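Long-range contact in phosphogluconate dehydrogenase NAD-binding putative C-terminal domain-containing protein (Sinorhizobium meliloti, PDB 4EZB), which is of unknown function but is probably an oxidoreductase, with a Rossmann-like, presumably nucleotide-binding domain at one end and an all-helical domain at the other: residues 210-223 with 301-313. Residues are numbered along the deposited sequence; the frame is centred on the assembly and turned at random.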
loop_
_atom_site.group_PDB
_atom_site.type_symbol
_atom_site.label_atom_id
_atom_site.label_comp_id
_atom_site.label_asym_id
_atom_site.label_seq_id
_atom_site.Cartn_x
_atom_site.Cartn_y
_atom_site.Cartn_z
ATOM N N ILE A 210 -3.201 8.251 0.230
ATOM C CA ILE A 210 -3.891 9.216 1.090
ATOM C C ILE A 210 -2.985 9.544 2.282
ATOM O O ILE A 210 -2.778 10.727 2.610
ATOM C CB ILE A 210 -5.260 8.683 1.578
ATOM C CG1 ILE A 210 -6.277 8.603 0.427
ATOM C CG2 ILE A 210 -5.789 9.487 2.777
ATOM C CD1 ILE A 210 -7.531 7.787 0.780
ATOM N N GLU A 211 -2.427 8.502 2.908
ATOM C CA GLU A 211 -1.563 8.692 4.091
ATOM C C GLU A 211 -0.248 9.442 3.743
ATOM O O GLU A 211 0.111 10.419 4.386
ATOM C CB GLU A 211 -1.306 7.357 4.837
ATOM C CG GLU A 211 -0.612 7.548 6.193
ATOM C CD GLU A 211 -0.766 6.395 7.189
ATOM O OE1 GLU A 211 0.265 5.967 7.769
ATOM O OE2 GLU A 211 -1.908 5.931 7.434
ATOM N N ALA A 212 0.449 9.004 2.703
ATOM C CA ALA A 212 1.708 9.627 2.308
ATOM C C ALA A 212 1.513 11.071 1.861
ATOM O O ALA A 212 2.235 11.958 2.307
ATOM C CB ALA A 212 2.354 8.839 1.180
ATOM N N LEU A 213 0.561 11.289 0.958
ATOM C CA LEU A 213 0.386 12.581 0.310
ATOM C C LEU A 213 -0.129 13.696 1.219
ATOM O O LEU A 213 0.308 14.836 1.102
ATOM C CB LEU A 213 -0.507 12.462 -0.933
ATOM C CG LEU A 213 0.065 11.734 -2.152
ATOM C CD1 LEU A 213 -0.726 12.092 -3.410
ATOM C CD2 LEU A 213 1.537 12.054 -2.355
ATOM N N SER A 214 -1.061 13.373 2.114
ATOM C CA SER A 214 -1.589 14.378 3.016
ATOM C C SER A 214 -0.583 14.728 4.123
ATOM O O SER A 214 -0.606 15.833 4.671
ATOM C CB SER A 214 -2.919 13.909 3.600
ATOM O OG SER A 214 -2.722 12.777 4.397
ATOM N N SER A 215 0.283 13.769 4.439
ATOM C CA SER A 215 1.415 13.944 5.338
ATOM C C SER A 215 2.399 14.891 4.697
ATOM O O SER A 215 2.762 15.936 5.270
ATOM C CB SER A 215 2.124 12.601 5.520
ATOM O OG SER A 215 1.509 11.850 6.538
ATOM N N ALA A 216 2.830 14.491 3.504
ATOM C CA ALA A 216 3.723 15.268 2.686
ATOM C C ALA A 216 3.248 16.695 2.562
ATOM O O ALA A 216 4.056 17.654 2.603
ATOM C CB ALA A 216 3.846 14.637 1.312
ATOM N N GLU A 217 1.943 16.843 2.372
ATOM C CA GLU A 217 1.357 18.162 2.162
ATOM C C GLU A 217 1.418 19.017 3.417
ATOM O O GLU A 217 1.681 20.206 3.342
ATOM C CB GLU A 217 -0.091 18.038 1.690
ATOM C CG GLU A 217 -0.757 19.378 1.406
ATOM C CD GLU A 217 -0.273 20.048 0.126
ATOM O OE1 GLU A 217 0.442 19.419 -0.687
ATOM O OE2 GLU A 217 -0.622 21.221 -0.072
ATOM N N ARG A 218 1.174 18.407 4.573
ATOM C CA ARG A 218 1.319 19.104 5.838
ATOM C C ARG A 218 2.773 19.468 6.054
ATOM O O ARG A 218 3.068 20.477 6.701
ATOM C CB ARG A 218 0.823 18.254 7.013
ATOM C CG ARG A 218 -0.693 18.143 7.105
ATOM C CD ARG A 218 -1.155 17.640 8.469
ATOM N NE ARG A 218 -0.849 18.593 9.538
ATOM C CZ ARG A 218 -1.396 19.808 9.658
ATOM N NH1 ARG A 218 -2.300 20.240 8.781
ATOM N NH2 ARG A 218 -1.042 20.602 10.669
ATOM N N ALA A 219 3.680 18.646 5.516
ATOM C CA ALA A 219 5.095 18.953 5.601
ATOM C C ALA A 219 5.618 19.844 4.439
ATOM O O ALA A 219 6.798 20.163 4.397
ATOM C CB ALA A 219 5.900 17.664 5.707
ATOM N N GLY A 220 4.753 20.220 3.497
ATOM C CA GLY A 220 5.167 21.001 2.318
ATOM C C GLY A 220 6.127 20.360 1.312
ATOM O O GLY A 220 6.870 21.068 0.652
ATOM N N VAL A 221 6.105 19.033 1.176
ATOM C CA VAL A 221 7.014 18.299 0.271
ATOM C C VAL A 221 6.275 17.328 -0.679
ATOM O O VAL A 221 6.813 16.289 -1.050
ATOM C CB VAL A 221 8.104 17.497 1.062
ATOM C CG1 VAL A 221 9.020 18.413 1.866
ATOM C CG2 VAL A 221 7.479 16.416 1.944
ATOM N N THR A 222 5.045 17.675 -1.070
ATOM C CA THR A 222 4.176 16.768 -1.842
ATOM C C THR A 222 4.764 16.354 -3.177
ATOM O O THR A 222 4.839 15.157 -3.471
ATOM C CB THR A 222 2.775 17.363 -2.061
ATOM O OG1 THR A 222 2.224 17.698 -0.789
ATOM C CG2 THR A 222 1.852 16.338 -2.730
ATOM N N GLU A 223 5.173 17.351 -3.966
ATOM C CA GLU A 223 5.778 17.138 -5.279
ATOM C C GLU A 223 7.051 16.353 -5.169
ATOM O O GLU A 223 7.347 15.515 -6.036
ATOM C CB GLU A 223 6.052 18.471 -6.006
ATOM C CG GLU A 223 4.801 19.192 -6.498
ATOM C CD GLU A 223 3.894 18.306 -7.343
ATOM O OE1 GLU A 223 4.414 17.569 -8.210
ATOM O OE2 GLU A 223 2.663 18.338 -7.140
ATOM N N GLY A 301 -8.303 16.372 -9.303
ATOM C CA GLY A 301 -6.945 15.829 -9.165
ATOM C C GLY A 301 -6.378 15.914 -7.756
ATOM O O GLY A 301 -7.015 16.487 -6.852
ATOM N N TYR A 302 -5.174 15.359 -7.568
ATOM C CA TYR A 302 -4.486 15.403 -6.266
ATOM C C TYR A 302 -4.124 16.840 -5.859
ATOM O O TYR A 302 -4.291 17.212 -4.688
ATOM C CB TYR A 302 -3.239 14.482 -6.239
ATOM C CG TYR A 302 -2.028 15.054 -6.949
ATOM C CD1 TYR A 302 -1.806 14.804 -8.294
ATOM C CD2 TYR A 302 -1.117 15.867 -6.267
ATOM C CE1 TYR A 302 -0.708 15.328 -8.943
ATOM C CE2 TYR A 302 -0.018 16.403 -6.906
ATOM C CZ TYR A 302 0.187 16.132 -8.243
ATOM O OH TYR A 302 1.291 16.663 -8.888
ATOM N N ARG A 303 -3.673 17.654 -6.817
ATOM C CA ARG A 303 -3.424 19.070 -6.548
ATOM C C ARG A 303 -4.630 19.693 -5.852
ATOM O O ARG A 303 -4.459 20.496 -4.950
ATOM C CB ARG A 303 -3.068 19.839 -7.818
ATOM C CG ARG A 303 -1.689 19.482 -8.347
ATOM C CD ARG A 303 -1.475 20.047 -9.745
ATOM N NE ARG A 303 -0.150 19.729 -10.293
ATOM C CZ ARG A 303 0.147 18.652 -11.035
ATOM N NH1 ARG A 303 -0.786 17.743 -11.339
ATOM N NH2 ARG A 303 1.396 18.472 -11.468
ATOM N N GLY A 304 -5.837 19.271 -6.238
ATOM C CA GLY A 304 -7.080 19.668 -5.570
ATOM C C GLY A 304 -7.371 18.955 -4.261
ATOM O O GLY A 304 -7.582 19.614 -3.249
ATOM N N PHE A 305 -7.371 17.613 -4.256
ATOM C CA PHE A 305 -7.770 16.844 -3.050
ATOM C C PHE A 305 -6.805 16.939 -1.851
ATOM O O PHE A 305 -7.230 16.979 -0.673
ATOM C CB PHE A 305 -7.979 15.347 -3.375
ATOM C CG PHE A 305 -8.919 15.079 -4.524
ATOM C CD1 PHE A 305 -10.264 15.412 -4.445
ATOM C CD2 PHE A 305 -8.457 14.462 -5.680
ATOM C CE1 PHE A 305 -11.124 15.155 -5.510
ATOM C CE2 PHE A 305 -9.302 14.210 -6.749
ATOM C CZ PHE A 305 -10.639 14.561 -6.665
ATOM N N VAL A 306 -5.510 16.912 -2.160
ATOM C CA VAL A 306 -4.491 16.735 -1.138
ATOM C C VAL A 306 -4.505 17.879 -0.120
ATOM O O VAL A 306 -4.475 17.618 1.089
ATOM C CB VAL A 306 -3.091 16.424 -1.748
ATOM C CG1 VAL A 306 -2.002 16.466 -0.688
ATOM C CG2 VAL A 306 -3.092 15.038 -2.370
ATOM N N PRO A 307 -4.598 19.148 -0.584
ATOM C CA PRO A 307 -4.638 20.230 0.428
ATOM C C PRO A 307 -5.865 20.143 1.323
ATOM O O PRO A 307 -5.815 20.495 2.512
ATOM C CB PRO A 307 -4.643 21.506 -0.412
ATOM C CG PRO A 307 -3.943 21.099 -1.667
ATOM C CD PRO A 307 -4.367 19.678 -1.936
ATOM N N VAL A 308 -6.952 19.633 0.760
ATOM C CA VAL A 308 -8.158 19.478 1.534
ATOM C C VAL A 308 -7.969 18.390 2.592
ATOM O O VAL A 308 -8.235 18.643 3.773
ATOM C CB VAL A 308 -9.408 19.283 0.656
ATOM C CG1 VAL A 308 -10.583 18.810 1.504
ATOM C CG2 VAL A 308 -9.750 20.590 -0.045
ATOM N N LEU A 309 -7.491 17.212 2.175
ATOM C CA LEU A 309 -7.162 16.112 3.085
ATOM C C LEU A 309 -6.130 16.508 4.136
ATOM O O LEU A 309 -6.286 16.177 5.319
ATOM C CB LEU A 309 -6.575 14.932 2.309
ATOM C CG LEU A 309 -7.502 14.024 1.524
ATOM C CD1 LEU A 309 -6.667 12.966 0.811
ATOM C CD2 LEU A 309 -8.528 13.392 2.464
ATOM N N ALA A 310 -5.056 17.170 3.696
ATOM C CA ALA A 310 -4.017 17.654 4.612
ATOM C C ALA A 310 -4.656 18.431 5.781
ATOM O O ALA A 310 -4.432 18.109 6.954
ATOM C CB ALA A 310 -3.006 18.522 3.876
ATOM N N ARG A 311 -5.480 19.417 5.442
ATOM C CA ARG A 311 -6.162 20.244 6.436
ATOM C C ARG A 311 -7.259 19.502 7.184
ATOM O O ARG A 311 -7.333 19.567 8.409
ATOM C CB ARG A 311 -6.715 21.508 5.781
ATOM C CG ARG A 311 -5.990 22.799 6.165
ATOM C CD ARG A 311 -4.482 22.636 6.371
ATOM N NE ARG A 311 -3.719 22.610 5.121
ATOM C CZ ARG A 311 -2.398 22.472 5.055
ATOM N NH1 ARG A 311 -1.793 22.466 3.874
ATOM N NH2 ARG A 311 -1.682 22.344 6.171
ATOM N N ARG A 312 -8.087 18.770 6.450
ATOM C CA ARG A 312 -9.276 18.172 7.038
ATOM C C ARG A 312 -9.012 16.920 7.864
ATOM O O ARG A 312 -9.725 16.690 8.850
ATOM C CB ARG A 312 -10.342 17.897 5.989
ATOM C CG ARG A 312 -11.741 17.988 6.561
ATOM C CD ARG A 312 -12.376 19.342 6.312
ATOM N NE ARG A 312 -13.602 19.497 7.094
ATOM C CZ ARG A 312 -14.719 18.790 6.924
ATOM N NH1 ARG A 312 -14.806 17.842 5.997
ATOM N NH2 ARG A 312 -15.765 19.033 7.694
ATOM N N LEU A 313 -8.031 16.102 7.452
ATOM C CA LEU A 313 -7.472 15.069 8.328
ATOM C C LEU A 313 -6.492 15.773 9.278
ATOM O O LEU A 313 -6.423 15.482 10.473
ATOM C CB LEU A 313 -6.746 13.981 7.531
ATOM C CG LEU A 313 -7.424 13.232 6.363
ATOM C CD1 LEU A 313 -6.432 12.376 5.591
ATOM C CD2 LEU A 313 -8.586 12.372 6.846
HETATM O O HOH W 1 1.422 23.106 7.068
#
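Helix crossing in the all-helical C-terminal domain: V306 and A310 of the last modelled helix, 301-312, meet L213, S214 and E217 near the end of the long helix 190-218. The axes of 210-218 and 301-312 approach to 8.2 Å and cross at -78°. S214 and A310 have the nearest CA atoms of the two segments, 4.4 Å apart. V306 is a knob among L213, S214, E217 and T222. Its CG1, anti to the backbone N (chi1 171°), reaches E217 CB at 3.4 Å; its CG2 lies against L213 CD1. E217 in turn is a knob among V306, P307, A310 and R311. Its CG lies 3.4 Å from A310 CB, and the bend at chi2 (73°) carries OE2 over to P307 CG. T222 OG1 donates to E217 OE1. S214 OG donates within its own helix to I210 O, 2.7 Å, which also accepts S214 N. I210 CG2 meets L309 CD1 and L313 CD1. The two interlocked knobs join helices of one domain; helices 238-268 and 275-291 cover I210. A Schellman motif at G220 ends helix 190-218, and the chain turns into helix 222-232. There E223 OE2 accepts Y302 OH at 2.8 Å through its syn lone pair, at the edge of the tyrosine ring. R239 makes a salt bridge to E223 OE1. An alanine in place of E223 would probably leave R239 without this carboxylate and the Y302 hydroxyl without its acceptor. R218 NH1 and R311 NH2, both donors, come within 3.4 Å without bonding; R218 NE bonds F270 O of the second subunit.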